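Local structure of epoxyqueuosine reductase (Streptococcus thermophilus, 5D6S) at residues 297-301 with 302-306; 374-377 with 378-381. The protein belongs to the QueG family of epoxyqueuosine reductases and holds cobalamin together with two iron-sulfur clusters. All coordinates share one frame; numbering follows the deposited sequence.

Overall arrangement
Both contacts are local, and together they illustrate how a chain enters and leaves a helix. Contact 1, the earlier along the sequence, is the turn where the loop after helix 293-296 becomes helix 301-308. Contact 2 lies at the end of helix 370-377, where the chain turns off toward helix 384-396. Their centres are 29 Å apart and their nearest atoms about 13 Å, so they do not touch. What they share is helix 338-347: Glu298 pairs with its Lys340, whereas Tyr375 packs on its Met342 and Ile345. Contact 1 sits at the approach to the run of helices that ends the chain, with Phe304 packed on helix 318-331, and contact 2 near its far end, its centre 37 Å from the chain centre.

Contact 1: 297-301 with 302-306; sequences LELTN and KSFKE
The hydroxyl of Ser303 reaches back along the chain and accepts the backbone N-H of Thr300, with N and OG 2.8 Å apart and an N-H...O angle of 159°. Its torsion explains the reach: a chi1 of 50° swings OG in over the serine's own backbone, where it faces the Thr300 N-H at the start of the helix. Thr300 OG1 lies close by, 3.1 Å from Ser303 N. Leu299 CD2 rests against the same serine, 3.6 Å from Ser303 CB.

Thr300 occupies the N-cap, so the serine three residues on supplies the side-chain-to-N-cap half of a capping box, a widespread way of starting a helix. The regular backbone ladder begins in the same turn: Phe304 N donates to Thr300 O at 2.8 Å, and Lys305 N to Asn301 O at 3.0 Å.

A hydrophobic contact spans the cap. Leu299, just before the N-cap, brings CD1 to the edge of the Phe304 ring, near its plane and 4.2 Å from the ring atom CD1. Phe304 holds its ring carbon CG trans to the backbone N (chi1 -179°), which puts that ring edge beside the leucine methyl, and its side chain also packs on Lys318 and Leu321 of helix 318-331. From that same helix, the side-chain amide of Gln322 donates to the carbonyl oxygen of Leu299, tying the residue before the cap to a second helix.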
loop_
_atom_site.group_PDB
_atom_site.type_symbol
_atom_site.label_atom_id
_atom_site.label_comp_id
_atom_site.label_asym_id
_atom_site.label_seq_id
_atom_site.Cartn_x
_atom_site.Cartn_y
_atom_site.Cartn_z
ATOM N N LEU A 297 -6.495 -7.475 -17.954
ATOM C CA LEU A 297 -5.382 -8.003 -18.739
ATOM C C LEU A 297 -5.389 -7.540 -20.174
ATOM O O LEU A 297 -4.449 -7.814 -20.874
ATOM C CB LEU A 297 -5.357 -9.530 -18.711
ATOM C CG LEU A 297 -5.125 -10.182 -17.354
ATOM C CD1 LEU A 297 -5.227 -11.691 -17.439
ATOM C CD2 LEU A 297 -3.770 -9.798 -16.817
ATOM N N GLU A 298 -6.440 -6.869 -20.635
ATOM C CA GLU A 298 -6.460 -6.334 -22.008
ATOM C C GLU A 298 -5.885 -4.928 -22.065
ATOM O O GLU A 298 -5.623 -4.399 -23.129
ATOM C CB GLU A 298 -7.878 -6.267 -22.593
ATOM C CG GLU A 298 -8.599 -7.588 -22.735
ATOM C CD GLU A 298 -7.864 -8.574 -23.621
ATOM O OE1 GLU A 298 -7.369 -8.185 -24.704
ATOM O OE2 GLU A 298 -7.800 -9.761 -23.215
ATOM N N LEU A 299 -5.667 -4.307 -20.930
ATOM C CA LEU A 299 -5.239 -2.916 -20.939
ATOM C C LEU A 299 -3.839 -2.724 -21.490
ATOM O O LEU A 299 -2.947 -3.526 -21.244
ATOM C CB LEU A 299 -5.312 -2.336 -19.529
ATOM C CG LEU A 299 -6.752 -2.228 -19.006
ATOM C CD1 LEU A 299 -6.794 -1.948 -17.514
ATOM C CD2 LEU A 299 -7.480 -1.120 -19.758
ATOM N N THR A 300 -3.672 -1.641 -22.237
ATOM C CA THR A 300 -2.372 -1.184 -22.720
ATOM C C THR A 300 -1.877 -0.078 -21.799
ATOM O O THR A 300 -2.587 0.357 -20.910
ATOM C CB THR A 300 -2.497 -0.583 -24.130
ATOM O OG1 THR A 300 -3.379 0.545 -24.073
ATOM C CG2 THR A 300 -3.062 -1.591 -25.102
ATOM N N ASN A 301 -0.656 0.390 -22.000
ATOM C CA ASN A 301 -0.176 1.518 -21.210
ATOM C C ASN A 301 -1.102 2.713 -21.290
ATOM O O ASN A 301 -1.339 3.380 -20.283
ATOM C CB ASN A 301 1.221 1.952 -21.643
ATOM C CG ASN A 301 2.291 0.977 -21.199
ATOM O OD1 ASN A 301 2.179 0.328 -20.143
ATOM N ND2 ASN A 301 3.326 0.856 -21.987
ATOM N N LYS A 302 -1.604 2.983 -22.500
ATOM C CA LYS A 302 -2.509 4.094 -22.742
ATOM C C LYS A 302 -3.845 3.878 -22.034
ATOM O O LYS A 302 -4.272 4.751 -21.275
ATOM C CB LYS A 302 -2.744 4.303 -24.241
ATOM C CG LYS A 302 -3.392 5.635 -24.587
ATOM C CD LYS A 302 -3.731 5.782 -26.069
ATOM C CE LYS A 302 -5.176 5.382 -26.326
ATOM N NZ LYS A 302 -5.583 5.659 -27.725
ATOM N N SER A 303 -4.515 2.747 -22.292
ATOM C CA SER A 303 -5.841 2.523 -21.690
ATOM C C SER A 303 -5.741 2.375 -20.177
ATOM O O SER A 303 -6.678 2.744 -19.455
ATOM C CB SER A 303 -6.578 1.330 -22.307
ATOM O OG SER A 303 -5.773 0.170 -22.366
ATOM N N PHE A 304 -4.607 1.854 -19.705
ATOM C CA PHE A 304 -4.355 1.775 -18.272
ATOM C C PHE A 304 -4.245 3.170 -17.623
ATOM O O PHE A 304 -4.833 3.397 -16.583
ATOM C CB PHE A 304 -3.079 0.993 -17.957
ATOM C CG PHE A 304 -2.800 0.884 -16.484
ATOM C CD1 PHE A 304 -3.498 -0.024 -15.695
ATOM C CD2 PHE A 304 -1.840 1.698 -15.878
ATOM C CE1 PHE A 304 -3.253 -0.129 -14.331
ATOM C CE2 PHE A 304 -1.581 1.590 -14.521
ATOM C CZ PHE A 304 -2.299 0.681 -13.743
ATOM N N LYS A 305 -3.451 4.062 -18.221
ATOM C CA LYS A 305 -3.383 5.474 -17.805
ATOM C C LYS A 305 -4.739 6.142 -17.730
ATOM O O LYS A 305 -5.103 6.696 -16.708
ATOM C CB LYS A 305 -2.516 6.270 -18.772
ATOM C CG LYS A 305 -1.167 6.659 -18.207
ATOM C CD LYS A 305 -1.246 8.020 -17.547
ATOM C CE LYS A 305 -0.171 8.169 -16.481
ATOM N NZ LYS A 305 -0.196 9.523 -15.866
ATOM N N GLU A 306 -5.509 6.068 -18.807
ATOM C CA GLU A 306 -6.809 6.714 -18.846
ATOM C C GLU A 306 -7.714 6.229 -17.726
ATOM O O GLU A 306 -8.493 6.995 -17.207
ATOM C CB GLU A 306 -7.480 6.517 -20.223
ATOM C CG GLU A 306 -6.846 7.366 -21.340
ATOM C CD GLU A 306 -7.069 6.832 -22.763
ATOM O OE1 GLU A 306 -7.938 5.964 -22.972
ATOM O OE2 GLU A 306 -6.365 7.303 -23.686
#

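Contact 2: 374-377 with 378-381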
loop_
_atom_site.group_PDB
_atom_site.type_symbol
_atom_site.label_atom_id
_atom_site.label_comp_id
_atom_site.label_asym_id
_atom_site.label_seq_id
_atom_site.Cartn_x
_atom_site.Cartn_y
_atom_site.Cartn_z
ATOM N N ASP A 374 0.271 -32.025 -24.543
ATOM C CA ASP A 374 1.052 -31.749 -25.752
ATOM C C ASP A 374 1.358 -30.237 -25.888
ATOM O O ASP A 374 2.459 -29.861 -26.295
ATOM C CB ASP A 374 0.353 -32.293 -27.015
ATOM C CG ASP A 374 0.242 -33.842 -27.034
ATOM O OD1 ASP A 374 0.612 -34.502 -26.029
ATOM O OD2 ASP A 374 -0.226 -34.397 -28.069
ATOM N N TYR A 375 0.394 -29.373 -25.545
ATOM C CA TYR A 375 0.614 -27.911 -25.619
ATOM C C TYR A 375 1.798 -27.571 -24.754
ATOM O O TYR A 375 2.721 -26.888 -25.194
ATOM C CB TYR A 375 -0.616 -27.120 -25.135
ATOM C CG TYR A 375 -0.343 -25.644 -24.909
ATOM C CD1 TYR A 375 -0.097 -24.800 -25.978
ATOM C CD2 TYR A 375 -0.291 -25.094 -23.631
ATOM C CE1 TYR A 375 0.193 -23.445 -25.803
ATOM C CE2 TYR A 375 -0.017 -23.726 -23.443
ATOM C CZ TYR A 375 0.221 -22.909 -24.539
ATOM O OH TYR A 375 0.484 -21.537 -24.412
ATOM N N MET A 376 1.732 -28.031 -23.503
ATOM C CA MET A 376 2.718 -27.681 -22.468
ATOM C C MET A 376 4.058 -28.285 -22.800
ATOM O O MET A 376 5.062 -27.595 -22.781
ATOM C CB MET A 376 2.225 -28.166 -21.088
ATOM C CG MET A 376 3.062 -27.768 -19.889
ATOM S SD MET A 376 3.228 -26.004 -19.616
ATOM C CE MET A 376 1.527 -25.568 -19.205
ATOM N N ARG A 377 4.063 -29.575 -23.136
ATOM C CA ARG A 377 5.290 -30.257 -23.542
ATOM C C ARG A 377 5.977 -29.465 -24.652
ATOM O O ARG A 377 7.204 -29.385 -24.707
ATOM C CB ARG A 377 4.990 -31.700 -24.018
ATOM C CG ARG A 377 6.218 -32.588 -24.247
ATOM C CD ARG A 377 5.857 -34.005 -24.726
ATOM N NE ARG A 377 4.838 -34.672 -23.887
ATOM C CZ ARG A 377 3.573 -34.918 -24.242
ATOM N NH1 ARG A 377 3.125 -34.577 -25.448
ATOM N NH2 ARG A 377 2.743 -35.521 -23.389
ATOM N N GLY A 378 5.168 -28.896 -25.533
ATOM C CA GLY A 378 5.646 -28.234 -26.752
ATOM C C GLY A 378 6.078 -26.770 -26.673
ATOM O O GLY A 378 6.551 -26.216 -27.662
ATOM N N LEU A 379 5.946 -26.145 -25.508
ATOM C CA LEU A 379 6.557 -24.841 -25.280
ATOM C C LEU A 379 8.026 -25.091 -25.098
ATOM O O LEU A 379 8.412 -26.134 -24.568
ATOM C CB LEU A 379 6.043 -24.201 -23.991
ATOM C CG LEU A 379 4.542 -24.014 -23.796
ATOM C CD1 LEU A 379 4.238 -23.517 -22.392
ATOM C CD2 LEU A 379 3.984 -23.055 -24.820
ATOM N N SER A 380 8.859 -24.149 -25.513
ATOM C CA SER A 380 10.276 -24.164 -25.096
ATOM C C SER A 380 10.586 -22.743 -24.691
ATOM O O SER A 380 10.807 -21.894 -25.537
ATOM C CB SER A 380 11.227 -24.684 -26.183
ATOM O OG SER A 380 11.329 -23.788 -27.262
ATOM N N PRO A 381 10.500 -22.466 -23.389
ATOM C CA PRO A 381 10.615 -21.118 -22.893
ATOM C C PRO A 381 11.866 -20.421 -23.376
ATOM O O PRO A 381 12.955 -20.960 -23.276
ATOM C CB PRO A 381 10.644 -21.327 -21.389
ATOM C CG PRO A 381 9.705 -22.453 -21.193
ATOM C CD PRO A 381 9.993 -23.375 -22.348
#
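Leu379 folds back against the last turn of helix 370-377, its two methyl groups divided between Tyr375 and Met376. CD2 approaches the hydroxyl-bearing end of the Tyr375 ring at a slant, 3.8 Å from CZ; the resulting CH-pi contact is off-centre, 4.2 Å from CD2 to the ring centroid. The other branch, CD1, meets Met376 SD at 3.9 Å. With CG anti to the backbone N (chi1 168°), the ring end of Tyr375 comes near Leu379, although its CB points away. The Tyr375 hydroxyl is hydrogen-bonded to Asp346, so the residue is held by an apolar contact at the ring and a polar one at its end. Ile345 of helix 338-347 touches both Tyr375 and Leu379.

Gly378 contributes through its backbone. Its N-H is shared between Asp374 O at 3.0 Å and, weakly, Tyr375 O at 3.2 Å. At the next residue Leu379 N donates to Met376 O, also 3.2 Å away, with N lying well above the carbonyl plane, as the chain leaves the helix in a tighter turn. The exit from the helix thus combines Met376 O, which takes both Leu379 N and the indole N-H of Trp390 from helix 384-396, with an aliphatic side chain set against an aromatic ring and a thioether.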